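Long-range contacts in uncharacterized protein (Cricetid herpesvirus 2, PDB 4ZKQ), which binds chemokines as a viral decoy receptor of a rodent gammaherpesvirus, and so probably keeps them from their host receptors: residues A310-T315 against G377-K382; A322-A327 against C347-L352. All blocks are in the same frame, centred on the assembly; numbering follows the deposited sequence.

Contact 1 of 2, residues A310-T315 against G377-K382; sequences ASVWGT and GFVFLK
Trp313 meets Phe378 and Phe380 on one face of an antiparallel beta pair, formed by neighbouring strands of a larger sheet; the axes of the two short segments approach to 4.7 Å, at 172° between their directions. The register follows from six backbone hydrogen bonds: Ser311 with Lys382, Trp313 with Phe380 and Thr315 with Phe378 are hydrogen-bonded pairs, each bonded in both directions, while Val312–Leu381 and Gly314–Val379 are the non-hydrogen-bonded pairs between them. A chi1 of 65° sets Trp313 CG between the backbone N and the carbonyl carbon, and the indole lies beside Phe378 and Phe380. There CB of Phe380 lies over one indole face, a CH-pi contact 4.0 Å from the centroid of the five-membered ring. At the other end of the indole, Trp313 CH2 reaches the rim of Phe378, 3.4 Å from CE2. The six-membered ring and the Phe378 ring meet obliquely, their planes at 55°. Trp313 NE1 has its polar partner outside the pair, donating a hydrogen bond to Thr80 O, which ties this face to a loop from the N-terminal part of the chain. On the reverse face, Val312 CG2 touches Val379 CG1 at 3.7 Å. At Gly314, which has no side chain, the strands come close: its CA is 4.1 Å from Val379 CA and 3.0 Å from Phe378 O.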
# COMPACT_ATOMS: atom_id res chain seq x y z
N ALA A 310 11.83 -6.83 -0.06
CA ALA A 310 12.07 -6.65 -1.49
C ALA A 310 10.80 -7.00 -2.25
O ALA A 310 10.26 -8.09 -2.08
CB ALA A 310 13.25 -7.50 -1.96
N SER A 311 10.31 -6.05 -3.05
CA SER A 311 9.14 -6.27 -3.89
C SER A 311 9.57 -6.11 -5.33
O SER A 311 10.23 -5.14 -5.67
CB SER A 311 8.02 -5.27 -3.57
OG SER A 311 7.76 -5.20 -2.18
N VAL A 312 9.19 -7.06 -6.18
CA VAL A 312 9.51 -6.96 -7.60
C VAL A 312 8.30 -7.32 -8.42
O VAL A 312 7.58 -8.27 -8.09
CB VAL A 312 10.71 -7.86 -7.98
CG1 VAL A 312 10.42 -9.32 -7.66
CG2 VAL A 312 11.09 -7.67 -9.45
N TRP A 313 8.05 -6.56 -9.47
CA TRP A 313 7.00 -6.92 -10.40
C TRP A 313 7.37 -6.53 -11.81
O TRP A 313 8.26 -5.71 -12.02
CB TRP A 313 5.67 -6.28 -9.99
CG TRP A 313 5.63 -4.80 -10.05
CD1 TRP A 313 5.94 -3.93 -9.04
CD2 TRP A 313 5.24 -4.00 -11.16
NE1 TRP A 313 5.77 -2.64 -9.47
CE2 TRP A 313 5.33 -2.65 -10.77
CE3 TRP A 313 4.81 -4.29 -12.46
CZ2 TRP A 313 5.03 -1.60 -11.62
CZ3 TRP A 313 4.50 -3.25 -13.31
CH2 TRP A 313 4.61 -1.92 -12.89
N GLY A 314 6.70 -7.13 -12.78
CA GLY A 314 6.96 -6.80 -14.16
C GLY A 314 5.78 -7.08 -15.07
O GLY A 314 4.82 -7.73 -14.67
N THR A 315 5.88 -6.56 -16.29
CA THR A 315 4.89 -6.79 -17.32
C THR A 315 5.61 -6.73 -18.66
O THR A 315 6.49 -5.89 -18.85
CB THR A 315 3.74 -5.75 -17.28
OG1 THR A 315 2.80 -6.03 -18.33
CG2 THR A 315 4.28 -4.34 -17.45
N GLY A 377 9.12 -4.77 -22.39
CA GLY A 377 9.08 -5.29 -21.04
C GLY A 377 9.48 -4.26 -19.99
O GLY A 377 10.31 -3.39 -20.25
N PHE A 378 8.88 -4.36 -18.81
CA PHE A 378 9.19 -3.46 -17.69
C PHE A 378 9.24 -4.24 -16.39
O PHE A 378 8.37 -5.07 -16.13
CB PHE A 378 8.15 -2.35 -17.59
CG PHE A 378 8.29 -1.48 -16.37
CD1 PHE A 378 9.14 -0.40 -16.36
CD2 PHE A 378 7.54 -1.74 -15.23
CE1 PHE A 378 9.26 0.41 -15.24
CE2 PHE A 378 7.65 -0.94 -14.11
CZ PHE A 378 8.51 0.14 -14.11
N VAL A 379 10.27 -3.97 -15.60
CA VAL A 379 10.40 -4.55 -14.27
C VAL A 379 10.72 -3.44 -13.27
O VAL A 379 11.50 -2.52 -13.56
CB VAL A 379 11.52 -5.63 -14.22
CG1 VAL A 379 11.77 -6.11 -12.79
CG2 VAL A 379 11.16 -6.81 -15.12
N PHE A 380 10.08 -3.51 -12.10
CA PHE A 380 10.34 -2.62 -10.99
C PHE A 380 10.75 -3.41 -9.76
O PHE A 380 10.05 -4.34 -9.35
CB PHE A 380 9.11 -1.77 -10.66
CG PHE A 380 9.35 -0.77 -9.57
CD1 PHE A 380 10.28 0.24 -9.73
CD2 PHE A 380 8.64 -0.83 -8.38
CE1 PHE A 380 10.50 1.17 -8.74
CE2 PHE A 380 8.85 0.10 -7.39
CZ PHE A 380 9.79 1.10 -7.56
N LEU A 381 11.89 -3.05 -9.18
CA LEU A 381 12.36 -3.65 -7.94
C LEU A 381 12.44 -2.58 -6.88
O LEU A 381 13.09 -1.55 -7.07
CB LEU A 381 13.74 -4.29 -8.13
CG LEU A 381 14.46 -4.75 -6.86
CD1 LEU A 381 13.71 -5.91 -6.22
CD2 LEU A 381 15.90 -5.14 -7.17
N LYS A 382 11.78 -2.81 -5.75
CA LYS A 382 11.92 -1.93 -4.60
C LYS A 382 12.46 -2.73 -3.43
O LYS A 382 12.04 -3.86 -3.18
CB LYS A 382 10.59 -1.28 -4.23
CG LYS A 382 10.71 -0.33 -3.04
CD LYS A 382 9.48 0.54 -2.84
CE LYS A 382 8.27 -0.28 -2.45
NZ LYS A 382 7.14 0.59 -2.04

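Contact 2 of 2, residues A322-A327 against C347-L352; sequences AYESCA and CYPFRL
Cys326 and Cys347 are joined by a disulfide, with SG to SG 2.0 Å and a torsion of 91° about the sulfur–sulfur bond, close to the relaxed value for such a link. The two halves leave their backbones differently: Cys326 SG is anti to its carbonyl carbon, whereas Cys347 SG is anti to its backbone N. Beside the bridge, the Phe350 ring turns its edge to the strand that carries Cys326. The sulfur of Cys326 lies near the ring plane, 84° off the normal, and comes 3.9 Å from Phe350 CD2, an edge-on sulfur-aromatic contact. The carbonyl of Glu324 meets the same rim, its O being 4.0 Å from Phe350 CE2. Pro349 CB sits over the centre of one Phe350 face, 3.6 Å above the plane, placing the proline ring against the phenylalanine. Its CG in turn meets Glu324, whose side chain crosses the proline at about a right angle and brings OE1 to 3.5 Å from that carbon. Phe350 also touches Val365 of the adjacent strand 360-366. This is a disulfide that ties a strand of one sheet, 324-330, to the loop leading into strand 350-355, an outermost strand of the facing sheet.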
# COMPACT_ATOMS: atom_id res chain seq x y z
N ALA A 322 -1.46 -8.07 -17.44
CA ALA A 322 -0.90 -9.30 -16.89
C ALA A 322 0.39 -8.98 -16.14
O ALA A 322 1.45 -8.82 -16.74
CB ALA A 322 -0.64 -10.31 -17.99
N TYR A 323 0.28 -8.90 -14.81
CA TYR A 323 1.41 -8.54 -13.97
C TYR A 323 2.00 -9.75 -13.28
O TYR A 323 1.28 -10.60 -12.77
CB TYR A 323 0.98 -7.50 -12.92
CG TYR A 323 0.62 -6.16 -13.51
CD1 TYR A 323 1.59 -5.20 -13.75
CD2 TYR A 323 -0.69 -5.86 -13.84
CE1 TYR A 323 1.27 -3.98 -14.30
CE2 TYR A 323 -1.03 -4.63 -14.39
CZ TYR A 323 -0.04 -3.70 -14.62
OH TYR A 323 -0.37 -2.48 -15.16
N GLU A 324 3.33 -9.83 -13.28
CA GLU A 324 4.06 -10.83 -12.50
C GLU A 324 4.61 -10.11 -11.28
O GLU A 324 5.16 -9.02 -11.42
CB GLU A 324 5.20 -11.46 -13.31
CG GLU A 324 4.81 -12.00 -14.68
CD GLU A 324 4.22 -13.40 -14.63
OE1 GLU A 324 4.28 -14.06 -13.57
OE2 GLU A 324 3.69 -13.85 -15.67
N SER A 325 4.47 -10.70 -10.09
CA SER A 325 4.97 -10.07 -8.87
C SER A 325 5.43 -11.10 -7.85
O SER A 325 4.79 -12.14 -7.67
CB SER A 325 3.88 -9.18 -8.25
OG SER A 325 4.39 -8.48 -7.13
N CYS A 326 6.54 -10.80 -7.19
CA CYS A 326 7.08 -11.61 -6.11
C CYS A 326 7.57 -10.68 -5.02
O CYS A 326 7.83 -9.50 -5.27
CB CYS A 326 8.22 -12.50 -6.61
SG CYS A 326 7.78 -13.48 -8.07
N ALA A 327 7.70 -11.20 -3.80
CA ALA A 327 8.26 -10.42 -2.71
C ALA A 327 9.13 -11.31 -1.83
O ALA A 327 8.90 -12.51 -1.74
CB ALA A 327 7.16 -9.77 -1.90
N CYS A 347 8.39 -18.19 -7.27
CA CYS A 347 8.56 -16.99 -8.08
C CYS A 347 9.34 -17.35 -9.33
O CYS A 347 10.57 -17.38 -9.33
CB CYS A 347 9.29 -15.88 -7.31
SG CYS A 347 9.57 -14.39 -8.30
N TYR A 348 8.62 -17.62 -10.41
CA TYR A 348 9.24 -18.08 -11.64
C TYR A 348 10.00 -16.98 -12.39
O TYR A 348 11.10 -17.22 -12.88
CB TYR A 348 8.19 -18.72 -12.54
CG TYR A 348 7.71 -20.08 -12.07
CD1 TYR A 348 8.61 -21.02 -11.59
CD2 TYR A 348 6.37 -20.41 -12.09
CE1 TYR A 348 8.18 -22.26 -11.16
CE2 TYR A 348 5.93 -21.65 -11.66
CZ TYR A 348 6.84 -22.57 -11.20
OH TYR A 348 6.41 -23.80 -10.76
N PRO A 349 9.41 -15.78 -12.49
CA PRO A 349 10.07 -14.74 -13.30
C PRO A 349 11.34 -14.15 -12.70
O PRO A 349 12.21 -13.72 -13.46
CB PRO A 349 9.00 -13.64 -13.40
CG PRO A 349 7.73 -14.26 -12.97
CD PRO A 349 8.10 -15.33 -12.00
N PHE A 350 11.47 -14.14 -11.37
CA PHE A 350 12.54 -13.39 -10.74
C PHE A 350 13.35 -14.19 -9.73
O PHE A 350 12.82 -15.02 -9.00
CB PHE A 350 11.97 -12.16 -10.03
CG PHE A 350 11.05 -11.33 -10.90
CD1 PHE A 350 11.55 -10.61 -11.96
CD2 PHE A 350 9.70 -11.26 -10.62
CE1 PHE A 350 10.72 -9.84 -12.75
CE2 PHE A 350 8.86 -10.49 -11.40
CZ PHE A 350 9.37 -9.78 -12.47
N ARG A 351 14.65 -13.90 -9.70
CA ARG A 351 15.52 -14.39 -8.65
C ARG A 351 16.31 -13.23 -8.09
O ARG A 351 16.84 -12.41 -8.84
CB ARG A 351 16.48 -15.48 -9.15
CG ARG A 351 17.37 -16.07 -8.06
CD ARG A 351 18.46 -16.99 -8.60
NE ARG A 351 17.92 -18.03 -9.48
CZ ARG A 351 18.05 -18.05 -10.81
NH1 ARG A 351 18.70 -17.09 -11.45
NH2 ARG A 351 17.52 -19.05 -11.50
N LEU A 352 16.36 -13.15 -6.77
CA LEU A 352 17.05 -12.07 -6.09
C LEU A 352 18.09 -12.67 -5.16
O LEU A 352 17.79 -13.56 -4.37
CB LEU A 352 16.05 -11.21 -5.32
CG LEU A 352 16.55 -9.91 -4.72
CD1 LEU A 352 16.87 -8.91 -5.81
CD2 LEU A 352 15.49 -9.33 -3.78

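Overall arrangement
Contacts 1 and 2 are adjoining parts of one beta domain, their centres about 8 Å apart, with contact 2 nested in the chain between the two segments of contact 1. Strand 308-315 lies between 324-330 and 378-384, so its other edge joins the contacts: Gly314 N is 2.8 Å from Glu324 O, and Cys326 N is 2.9 Å from Val312 O, both probable hydrogen bonds. Strand 350-355 belongs to a second sheet, and its Phe350 reaches Val312 and Val379 as well as Cys326, while Leu352 reaches Ala310 and Leu381. The valine face of contact 1 therefore packs against the sheet that holds strand 350-355, whose leading loop carries the disulfide, whereas its tryptophan face meets the loop around Thr80.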